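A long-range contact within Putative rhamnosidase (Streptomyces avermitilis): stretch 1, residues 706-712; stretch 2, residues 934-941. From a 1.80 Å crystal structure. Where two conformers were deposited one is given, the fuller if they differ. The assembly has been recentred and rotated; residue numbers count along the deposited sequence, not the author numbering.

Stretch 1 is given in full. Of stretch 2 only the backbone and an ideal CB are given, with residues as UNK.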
# COMPACT_ATOMS: atom_id res chain seq x y z
N LEU A 706 -10.26 -10.11 -11.23
CA LEU A 706 -9.24 -11.17 -11.06
C LEU A 706 -9.66 -12.42 -11.83
O LEU A 706 -8.86 -13.05 -12.48
CB LEU A 706 -9.01 -11.52 -9.60
CG LEU A 706 -8.46 -10.45 -8.64
CD1 LEU A 706 -8.37 -10.92 -7.19
CD2 LEU A 706 -7.08 -9.95 -9.09
N TYR A 707 -10.94 -12.73 -11.81
CA TYR A 707 -11.41 -13.86 -12.58
C TYR A 707 -11.17 -13.70 -14.09
O TYR A 707 -10.66 -14.62 -14.76
CB TYR A 707 -12.86 -14.18 -12.25
CG TYR A 707 -13.35 -15.35 -13.04
CD1 TYR A 707 -12.86 -16.64 -12.75
CD2 TYR A 707 -14.25 -15.20 -14.09
CE1 TYR A 707 -13.28 -17.74 -13.47
CE2 TYR A 707 -14.69 -16.30 -14.81
CZ TYR A 707 -14.19 -17.56 -14.49
OH TYR A 707 -14.59 -18.69 -15.19
N GLN A 708 -11.52 -12.54 -14.65
CA GLN A 708 -11.24 -12.23 -16.04
C GLN A 708 -9.74 -12.34 -16.41
O GLN A 708 -9.38 -12.92 -17.44
CB GLN A 708 -11.79 -10.85 -16.39
CG GLN A 708 -13.30 -10.86 -16.45
CD GLN A 708 -13.79 -11.76 -17.58
OE1 GLN A 708 -13.39 -11.59 -18.73
NE2 GLN A 708 -14.62 -12.74 -17.24
N ALA A 709 -8.87 -11.79 -15.55
CA ALA A 709 -7.44 -11.78 -15.87
C ALA A 709 -6.77 -13.12 -15.66
O ALA A 709 -5.87 -13.51 -16.45
CB ALA A 709 -6.70 -10.71 -15.06
N TYR A 710 -7.18 -13.83 -14.62
CA TYR A 710 -6.43 -15.02 -14.18
C TYR A 710 -7.24 -16.31 -14.32
O TYR A 710 -6.67 -17.40 -14.30
CB TYR A 710 -5.87 -14.88 -12.75
CG TYR A 710 -5.01 -13.66 -12.62
CD1 TYR A 710 -3.77 -13.59 -13.26
CD2 TYR A 710 -5.43 -12.57 -11.86
CE1 TYR A 710 -2.97 -12.45 -13.15
CE2 TYR A 710 -4.65 -11.42 -11.75
CZ TYR A 710 -3.42 -11.37 -12.39
OH TYR A 710 -2.65 -10.20 -12.29
N GLY A 711 -8.56 -16.19 -14.47
CA GLY A 711 -9.39 -17.39 -14.51
C GLY A 711 -9.47 -18.03 -13.13
O GLY A 711 -9.77 -19.23 -13.02
N ASP A 712 -9.22 -17.23 -12.08
CA ASP A 712 -9.16 -17.73 -10.71
C ASP A 712 -10.54 -18.01 -10.14
O ASP A 712 -11.20 -17.08 -9.64
CB ASP A 712 -8.44 -16.70 -9.82
CG ASP A 712 -8.06 -17.24 -8.46
OD1 ASP A 712 -8.86 -17.98 -7.85
OD2 ASP A 712 -6.94 -16.92 -7.98
N UNK A 934 -6.68 -9.06 -25.12
CA UNK A 934 -7.83 -9.00 -24.20
C UNK A 934 -8.36 -10.42 -24.01
O UNK A 934 -8.17 -11.23 -24.88
CB UNK A 934 -8.93 -8.07 -24.73
N UNK A 935 -8.99 -10.71 -22.87
CA UNK A 935 -9.41 -12.12 -22.71
C UNK A 935 -10.77 -12.40 -23.37
O UNK A 935 -11.76 -11.80 -22.99
CB UNK A 935 -9.48 -12.48 -21.22
N UNK A 936 -10.79 -13.32 -24.34
CA UNK A 936 -12.05 -13.82 -24.92
C UNK A 936 -12.78 -14.79 -24.00
O UNK A 936 -14.01 -14.82 -23.94
CB UNK A 936 -11.77 -14.51 -26.26
N UNK A 937 -12.01 -15.59 -23.28
CA UNK A 937 -12.54 -16.38 -22.18
C UNK A 937 -11.70 -16.06 -20.95
O UNK A 937 -10.54 -15.66 -21.08
CB UNK A 937 -12.52 -17.88 -22.50
N UNK A 938 -12.28 -16.24 -19.76
CA UNK A 938 -11.62 -15.88 -18.52
C UNK A 938 -10.24 -16.50 -18.41
O UNK A 938 -10.02 -17.67 -18.77
CB UNK A 938 -12.48 -16.30 -17.33
N UNK A 939 -9.30 -15.68 -17.96
CA UNK A 939 -7.92 -16.12 -17.79
C UNK A 939 -7.16 -16.28 -19.08
O UNK A 939 -6.09 -16.88 -19.09
CB UNK A 939 -7.89 -17.45 -17.03
N UNK A 940 -7.68 -15.74 -20.19
CA UNK A 940 -7.02 -15.80 -21.50
C UNK A 940 -6.91 -17.23 -22.07
O UNK A 940 -6.03 -17.51 -22.90
CB UNK A 940 -5.62 -15.19 -21.39
N UNK A 941 -7.80 -18.12 -21.63
CA UNK A 941 -7.95 -19.43 -22.27
C UNK A 941 -8.20 -19.25 -23.77
O UNK A 941 -7.78 -20.08 -24.58
CB UNK A 941 -9.09 -20.22 -21.63

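Stretch 1 offers the last turns of a helix, 706-710, and the glycine that leaves it, with carbonyl oxygens near the helix end left for partners. Position 934 is extended and its ideal CB has nothing of stretch 1 within 5.5 Å, so this contact sets no preference; it is Ala-934.

Position 935 points its CB toward the helix, 3.8 Å from Gln-708 O. The phi of -84° suits proline as well as most other residues, and a small or medium apolar side chain would fit beside the Gln-708 side chain. The residue is Pro-935, whose CG lies 4.2 Å from Gln-708 OE1. Its backbone adds a polar link: one water donates both to Gln-708 OE1 (2.7 Å from the water O) and to Pro-935 O (3.2 Å from the water O).

At 936 the chain turns a corner and CB would point away, leaving the choice open as far as stretch 1 is concerned; Gly-936 is found. Position 937 also points away, with extended angles and open space before it, so a long polar chain is acceptable. Arg-937 fills it and makes no side-chain contact with the helix.

Position 938 is more demanding. Its CB points sideways, yet it already sits 3.4 Å from Tyr-707 CE2, with Gln-708 NE2 at 4.2 Å and Gly-711 CA at 4.3 Å from that ideal CB. Something small is the safest reading, alanine above all, with serine or glycine conceivable. Ala-938 lays its methyl over one face of the Tyr-707 ring, a CH-pi contact with CB 3.8 Å from the ring centroid.

Position 939 is the strictest. Phi is 74°, which by itself favours glycine, and an ideal CB would be 2.9 Å from Gly-711 N and 3.0 Å from Tyr-710 O, both clashes. Only glycine suits, and Gly-939 it is. Its bare CA can pack 3.4 Å from Gly-711 N. The same Gly-939 CA directs a CA-H...O contact at Ala-709 O, 3.6 Å away. Gly-939 N donates to Gln-708 O at 2.8 Å, the one direct hydrogen bond between the stretches.

Position 940 again has positive phi, 66°, favourable to glycine or asparagine, but its sideways CB is clear of the helix, 5.2 Å from Ala-709 O, so a larger side chain has room. Tyr-940, chi1 m, brings its ring edge to the helix end, with CD1 3.5 Å from Ala-709 O.

Position 941 is out of reach and unconstrained here; Arg-941 bonds elsewhere in the structure.

Stretch 2 (934-941) APGRAGYR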
# COMPACT_ATOMS: atom_id res chain seq x y z
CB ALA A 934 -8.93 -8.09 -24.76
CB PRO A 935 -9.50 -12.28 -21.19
CG PRO A 935 -9.75 -10.91 -20.66
CD PRO A 935 -9.15 -9.92 -21.63
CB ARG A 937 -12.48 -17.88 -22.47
CG ARG A 937 -13.49 -18.38 -23.50
CD ARG A 937 -13.32 -19.88 -23.75
NE ARG A 937 -13.34 -20.64 -22.49
CZ ARG A 937 -12.76 -21.83 -22.29
NH1 ARG A 937 -12.09 -22.45 -23.26
NH2 ARG A 937 -12.84 -22.40 -21.10
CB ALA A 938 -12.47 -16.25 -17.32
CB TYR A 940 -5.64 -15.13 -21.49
CG TYR A 940 -5.69 -13.66 -21.24
CD1 TYR A 940 -5.82 -13.15 -19.94
CD2 TYR A 940 -5.64 -12.75 -22.30
CE1 TYR A 940 -5.91 -11.78 -19.70
CE2 TYR A 940 -5.71 -11.39 -22.09
CZ TYR A 940 -5.85 -10.90 -20.79
OH TYR A 940 -5.93 -9.53 -20.60
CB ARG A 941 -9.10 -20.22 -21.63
CG ARG A 941 -9.03 -21.71 -21.94
CD ARG A 941 -7.61 -22.22 -21.71
NE ARG A 941 -7.45 -23.62 -22.10
CZ ARG A 941 -7.81 -24.66 -21.36
NH1 ARG A 941 -8.37 -24.47 -20.17
NH2 ARG A 941 -7.62 -25.88 -21.80
O HOH W 1 -13.47 -13.35 -20.81
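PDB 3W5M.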